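PDB 1IHN: hypothetical protein MTH938 from Methanothermobacter thermautotrophicus, which is of unknown function and belongs to the DUF498/DUF598 family, with no activity assigned to it. Local coordinates for residues A[57-71]-A[98-112]. Numbering follows the deposited sequence.
Sequences LLEEKPESIIIGSGV and ERSAGRRVAAIIHVT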
loop_
_atom_site.group_PDB
_atom_site.type_symbol
_atom_site.label_atom_id
_atom_site.label_comp_id
_atom_site.label_asym_id
_atom_site.label_seq_id
_atom_site.Cartn_x
_atom_site.Cartn_y
_atom_site.Cartn_z
ATOM N N LEU A 57 1.427 4.700 9.559
ATOM C CA LEU A 57 1.361 5.746 8.545
ATOM C C LEU A 57 0.700 7.023 9.056
ATOM O O LEU A 57 1.088 8.124 8.671
ATOM C CB LEU A 57 0.611 5.239 7.308
ATOM C CG LEU A 57 1.307 4.115 6.532
ATOM C CD1 LEU A 57 0.467 3.731 5.314
ATOM C CD2 LEU A 57 2.706 4.575 6.102
ATOM N N LEU A 58 -0.290 6.870 9.929
ATOM C CA LEU A 58 -1.014 8.007 10.485
ATOM C C LEU A 58 -0.091 8.995 11.192
ATOM O O LEU A 58 -0.407 10.180 11.314
ATOM C CB LEU A 58 -2.088 7.513 11.459
ATOM C CG LEU A 58 -3.121 6.547 10.873
ATOM C CD1 LEU A 58 -4.053 6.065 11.972
ATOM C CD2 LEU A 58 -3.906 7.238 9.768
ATOM N N GLU A 59 1.053 8.501 11.650
ATOM C CA GLU A 59 2.027 9.329 12.355
ATOM C C GLU A 59 2.732 10.294 11.399
ATOM O O GLU A 59 3.131 11.393 11.784
ATOM C CB GLU A 59 3.061 8.426 13.029
ATOM C CG GLU A 59 2.445 7.272 13.807
ATOM C CD GLU A 59 3.468 6.225 14.211
ATOM O OE1 GLU A 59 4.125 5.658 13.310
ATOM O OE2 GLU A 59 3.612 5.964 15.424
ATOM N N GLU A 60 2.885 9.868 10.151
ATOM C CA GLU A 60 3.542 10.678 9.135
ATOM C C GLU A 60 2.615 11.770 8.618
ATOM O O GLU A 60 3.003 12.576 7.771
ATOM C CB GLU A 60 3.989 9.782 7.981
ATOM C CG GLU A 60 5.191 8.916 8.316
ATOM C CD GLU A 60 5.318 7.708 7.406
ATOM O OE1 GLU A 60 5.180 7.859 6.172
ATOM O OE2 GLU A 60 5.564 6.604 7.933
ATOM N N LYS A 61 1.390 11.786 9.136
ATOM C CA LYS A 61 0.384 12.767 8.747
ATOM C C LYS A 61 0.267 12.969 7.241
ATOM O O LYS A 61 0.541 14.054 6.724
ATOM C CB LYS A 61 0.659 14.105 9.435
ATOM C CG LYS A 61 0.100 14.178 10.851
ATOM C CD LYS A 61 0.598 15.403 11.596
ATOM C CE LYS A 61 2.091 15.305 11.880
ATOM N NZ LYS A 61 2.590 16.462 12.676
ATOM N N PRO A 62 -0.140 11.916 6.515
ATOM C CA PRO A 62 -0.294 12.001 5.063
ATOM C C PRO A 62 -1.630 12.643 4.703
ATOM O O PRO A 62 -2.561 12.641 5.504
ATOM C CB PRO A 62 -0.217 10.542 4.627
ATOM C CG PRO A 62 -0.890 9.835 5.764
ATOM C CD PRO A 62 -0.313 10.527 6.984
ATOM N N GLU A 63 -1.715 13.192 3.497
ATOM C CA GLU A 63 -2.941 13.827 3.025
ATOM C C GLU A 63 -3.783 12.773 2.319
ATOM O O GLU A 63 -4.947 13.001 1.987
ATOM C CB GLU A 63 -2.612 14.949 2.039
ATOM C CG GLU A 63 -1.710 16.034 2.595
ATOM C CD GLU A 63 -1.175 16.947 1.511
ATOM O OE1 GLU A 63 -0.500 16.440 0.592
ATOM O OE2 GLU A 63 -1.427 18.167 1.575
ATOM N N SER A 64 -3.177 11.614 2.087
ATOM C CA SER A 64 -3.861 10.530 1.406
ATOM C C SER A 64 -3.154 9.200 1.585
ATOM O O SER A 64 -1.928 9.103 1.462
ATOM C CB SER A 64 -3.972 10.843 -0.090
ATOM O OG SER A 64 -4.432 9.720 -0.826
ATOM N N ILE A 65 -3.943 8.172 1.874
ATOM C CA ILE A 65 -3.415 6.833 2.042
ATOM C C ILE A 65 -4.034 5.953 0.976
ATOM O O ILE A 65 -5.255 5.836 0.885
ATOM C CB ILE A 65 -3.754 6.244 3.425
ATOM C CG1 ILE A 65 -2.978 6.991 4.518
ATOM C CG2 ILE A 65 -3.414 4.763 3.443
ATOM C CD1 ILE A 65 -3.210 6.460 5.926
ATOM N N ILE A 66 -3.185 5.341 0.162
ATOM C CA ILE A 66 -3.650 4.466 -0.891
ATOM C C ILE A 66 -3.328 3.031 -0.523
ATOM O O ILE A 66 -2.211 2.716 -0.117
ATOM C CB ILE A 66 -2.972 4.797 -2.234
ATOM C CG1 ILE A 66 -3.261 6.255 -2.615
ATOM C CG2 ILE A 66 -3.464 3.840 -3.313
ATOM C CD1 ILE A 66 -2.633 6.696 -3.916
ATOM N N ILE A 67 -4.317 2.161 -0.664
ATOM C CA ILE A 67 -4.134 0.756 -0.363
ATOM C C ILE A 67 -4.320 -0.061 -1.630
ATOM O O ILE A 67 -5.382 -0.023 -2.256
ATOM C CB ILE A 67 -5.145 0.278 0.697
ATOM C CG1 ILE A 67 -4.901 1.026 2.008
ATOM C CG2 ILE A 67 -5.029 -1.233 0.897
ATOM C CD1 ILE A 67 -5.873 0.673 3.107
ATOM N N GLY A 68 -3.267 -0.770 -2.022
ATOM C CA GLY A 68 -3.342 -1.622 -3.190
ATOM C C GLY A 68 -3.852 -2.969 -2.715
ATOM O O GLY A 68 -3.111 -3.737 -2.090
ATOM N N SER A 69 -5.124 -3.253 -2.999
ATOM C CA SER A 69 -5.750 -4.503 -2.579
ATOM C C SER A 69 -5.238 -5.743 -3.336
ATOM O O SER A 69 -5.789 -6.845 -3.188
ATOM C CB SER A 69 -7.273 -4.398 -2.716
ATOM O OG SER A 69 -7.625 -4.113 -4.061
ATOM N N GLY A 70 -4.196 -5.557 -4.128
ATOM C CA GLY A 70 -3.529 -6.680 -4.829
ATOM C C GLY A 70 -3.923 -6.782 -6.303
ATOM O O GLY A 70 -4.764 -6.021 -6.797
ATOM N N VAL A 71 -3.266 -7.736 -6.946
ATOM C CA VAL A 71 -3.507 -8.076 -8.353
ATOM C C VAL A 71 -4.726 -9.017 -8.402
ATOM O O VAL A 71 -4.625 -10.201 -8.061
ATOM C CB VAL A 71 -2.259 -8.757 -8.935
ATOM C CG1 VAL A 71 -2.419 -9.151 -10.404
ATOM C CG2 VAL A 71 -1.006 -7.874 -8.881
ATOM N N GLU A 98 -0.911 11.565 -7.308
ATOM C CA GLU A 98 -0.815 12.437 -6.145
ATOM C C GLU A 98 0.619 12.816 -5.797
ATOM O O GLU A 98 0.900 13.972 -5.478
ATOM C CB GLU A 98 -1.506 11.769 -4.956
ATOM C CG GLU A 98 -3.019 11.744 -5.092
ATOM C CD GLU A 98 -3.675 10.678 -4.241
ATOM O OE1 GLU A 98 -3.217 10.459 -3.100
ATOM O OE2 GLU A 98 -4.659 10.064 -4.707
ATOM N N ARG A 99 1.528 11.850 -5.858
ATOM C CA ARG A 99 2.933 12.122 -5.565
ATOM C C ARG A 99 3.437 13.129 -6.604
ATOM O O ARG A 99 4.157 14.066 -6.273
ATOM C CB ARG A 99 3.744 10.824 -5.630
ATOM C CG ARG A 99 5.241 10.967 -5.368
ATOM C CD ARG A 99 5.552 11.521 -3.988
ATOM N NE ARG A 99 5.170 12.922 -3.879
ATOM C CZ ARG A 99 5.510 13.716 -2.871
ATOM N NH1 ARG A 99 6.248 13.245 -1.873
ATOM N NH2 ARG A 99 5.122 14.984 -2.867
ATOM N N SER A 100 3.037 12.940 -7.860
ATOM C CA SER A 100 3.435 13.852 -8.931
ATOM C C SER A 100 2.915 15.262 -8.664
ATOM O O SER A 100 3.571 16.248 -8.996
ATOM C CB SER A 100 2.901 13.367 -10.282
ATOM O OG SER A 100 3.643 12.260 -10.756
ATOM N N ALA A 101 1.734 15.354 -8.062
ATOM C CA ALA A 101 1.145 16.651 -7.757
ATOM C C ALA A 101 1.742 17.259 -6.488
ATOM O O ALA A 101 1.396 18.374 -6.113
ATOM C CB ALA A 101 -0.365 16.517 -7.616
ATOM N N GLY A 102 2.632 16.523 -5.828
ATOM C CA GLY A 102 3.258 17.026 -4.614
ATOM C C GLY A 102 2.571 16.678 -3.299
ATOM O O GLY A 102 3.001 17.141 -2.239
ATOM N N ARG A 103 1.516 15.865 -3.350
ATOM C CA ARG A 103 0.782 15.479 -2.143
ATOM C C ARG A 103 1.553 14.540 -1.218
ATOM O O ARG A 103 2.313 13.691 -1.683
ATOM C CB ARG A 103 -0.543 14.804 -2.514
ATOM C CG ARG A 103 -1.539 15.684 -3.255
ATOM C CD ARG A 103 -1.689 17.038 -2.583
ATOM N NE ARG A 103 -0.706 17.998 -3.079
ATOM C CZ ARG A 103 -0.328 19.090 -2.421
ATOM N NH1 ARG A 103 -0.848 19.358 -1.232
ATOM N NH2 ARG A 103 0.562 19.917 -2.953
ATOM N N ARG A 104 1.363 14.706 0.090
ATOM C CA ARG A 104 2.010 13.831 1.072
ATOM C C ARG A 104 1.222 12.531 0.981
ATOM O O ARG A 104 0.176 12.386 1.616
ATOM C CB ARG A 104 1.885 14.392 2.493
ATOM C CG ARG A 104 2.773 15.582 2.801
ATOM C CD ARG A 104 2.512 16.123 4.207
ATOM N NE ARG A 104 3.005 15.253 5.275
ATOM C CZ ARG A 104 4.292 15.059 5.556
ATOM N NH1 ARG A 104 5.232 15.670 4.847
ATOM N NH2 ARG A 104 4.642 14.269 6.562
ATOM N N VAL A 105 1.718 11.598 0.176
ATOM C CA VAL A 105 1.036 10.324 -0.013
ATOM C C VAL A 105 1.818 9.148 0.556
ATOM O O VAL A 105 3.045 9.128 0.534
ATOM C CB VAL A 105 0.781 10.049 -1.513
ATOM C CG1 VAL A 105 -0.190 8.883 -1.676
ATOM C CG2 VAL A 105 0.247 11.295 -2.185
ATOM N N ALA A 106 1.082 8.169 1.065
ATOM C CA ALA A 106 1.659 6.960 1.623
ATOM C C ALA A 106 0.812 5.811 1.095
ATOM O O ALA A 106 -0.346 6.007 0.723
ATOM C CB ALA A 106 1.610 7.005 3.140
ATOM N N ALA A 107 1.379 4.613 1.058
ATOM C CA ALA A 107 0.631 3.473 0.558
ATOM C C ALA A 107 1.052 2.141 1.146
ATOM O O ALA A 107 2.152 1.989 1.675
ATOM C CB ALA A 107 0.739 3.415 -0.971
ATOM N N ILE A 108 0.136 1.186 1.068
ATOM C CA ILE A 108 0.374 -0.176 1.510
ATOM C C ILE A 108 -0.060 -0.958 0.281
ATOM O O ILE A 108 -1.216 -0.889 -0.135
ATOM C CB ILE A 108 -0.502 -0.575 2.720
ATOM C CG1 ILE A 108 -0.174 0.315 3.922
ATOM C CG2 ILE A 108 -0.267 -2.042 3.050
ATOM C CD1 ILE A 108 -0.889 -0.068 5.208
ATOM N N ILE A 109 0.886 -1.679 -0.308
ATOM C CA ILE A 109 0.639 -2.442 -1.516
ATOM C C ILE A 109 0.689 -3.947 -1.319
ATOM O O ILE A 109 1.621 -4.476 -0.714
ATOM C CB ILE A 109 1.679 -2.083 -2.601
ATOM C CG1 ILE A 109 1.674 -0.570 -2.860
ATOM C CG2 ILE A 109 1.412 -2.894 -3.865
ATOM C CD1 ILE A 109 0.413 -0.042 -3.518
ATOM N N HIS A 110 -0.323 -4.628 -1.848
ATOM C CA HIS A 110 -0.407 -6.085 -1.794
ATOM C C HIS A 110 -0.073 -6.527 -3.220
ATOM O O HIS A 110 -0.773 -6.160 -4.167
ATOM C CB HIS A 110 -1.828 -6.510 -1.408
ATOM C CG HIS A 110 -2.018 -7.992 -1.305
ATOM N ND1 HIS A 110 -1.194 -8.800 -0.555
ATOM C CD2 HIS A 110 -2.975 -8.802 -1.819
ATOM C CE1 HIS A 110 -1.635 -10.046 -0.608
ATOM N NE2 HIS A 110 -2.713 -10.074 -1.367
ATOM N N VAL A 111 0.997 -7.303 -3.377
ATOM C CA VAL A 111 1.420 -7.739 -4.709
ATOM C C VAL A 111 0.748 -8.972 -5.314
ATOM O O VAL A 111 0.918 -9.239 -6.500
ATOM C CB VAL A 111 2.949 -7.958 -4.760
ATOM C CG1 VAL A 111 3.660 -6.623 -4.623
ATOM C CG2 VAL A 111 3.382 -8.917 -3.653
ATOM N N THR A 112 -0.003 -9.723 -4.514
ATOM C CA THR A 112 -0.684 -10.913 -5.019
ATOM C C THR A 112 -2.194 -10.752 -4.884
ATOM O O THR A 112 -2.687 -9.648 -4.654
ATOM C CB THR A 112 -0.254 -12.183 -4.248
ATOM O OG1 THR A 112 -0.550 -12.023 -2.856
ATOM C CG2 THR A 112 1.233 -12.438 -4.419
#
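Leu-57 packs over Ala-106 and Ile-108 on one face of strand 105-109, its CD1 resting 3.7 Å from Ile-108 CG1 while CD2 sits against the methyl of Ala-106; Pro-62 CB lies 4.2 Å from Ala-106 CB. On the other face Ile-66, with CG1 anti to the carbonyl carbon (chi1 -59°), sends CD1 to Val-105 CG1 at 4.0 Å and toward the carboxylate of Glu-98; Ile-66 also packs against Ala-91 and Arg-94 of helix 88-100. That carboxylate takes the hydroxyl of Ser-64 on the syn side of OE1, OG to OE1 2.7 Å. With an alanine in place of Glu-98, Ser-64 OG would probably lose its acceptor and be freer to turn, and the tether between helix end and strand would go. Where the strands begin, Arg-104 bends at chi3 (72°) to turn its guanidinium edge to the helix-exit turn: NH2 meets Glu-60 O at 2.6 Å, lying in the carbonyl plane, whereas NE approaches Lys-61 O from above that carbonyl's plane. Glu-63, two residues further along the same connection, accepts Arg-104 N on the anti side of OE1 at 2.6 Å, and its OE2 forms a salt bridge with Arg-103 NH1 whose hydrogen bond is weak and bent. Between the strands, Ile-66 and Gly-68 each bond through both N and O to strand 105-109 or His-110 just beyond it. Past the strand, Asp-22 holds His-110 ND1. The two parallel strands, 12° apart, are adjacent inner members of a mixed five-stranded sheet, 105-109 the middle one, in an alpha/beta arrangement with helices 52-58 and 88-100 on opposite faces.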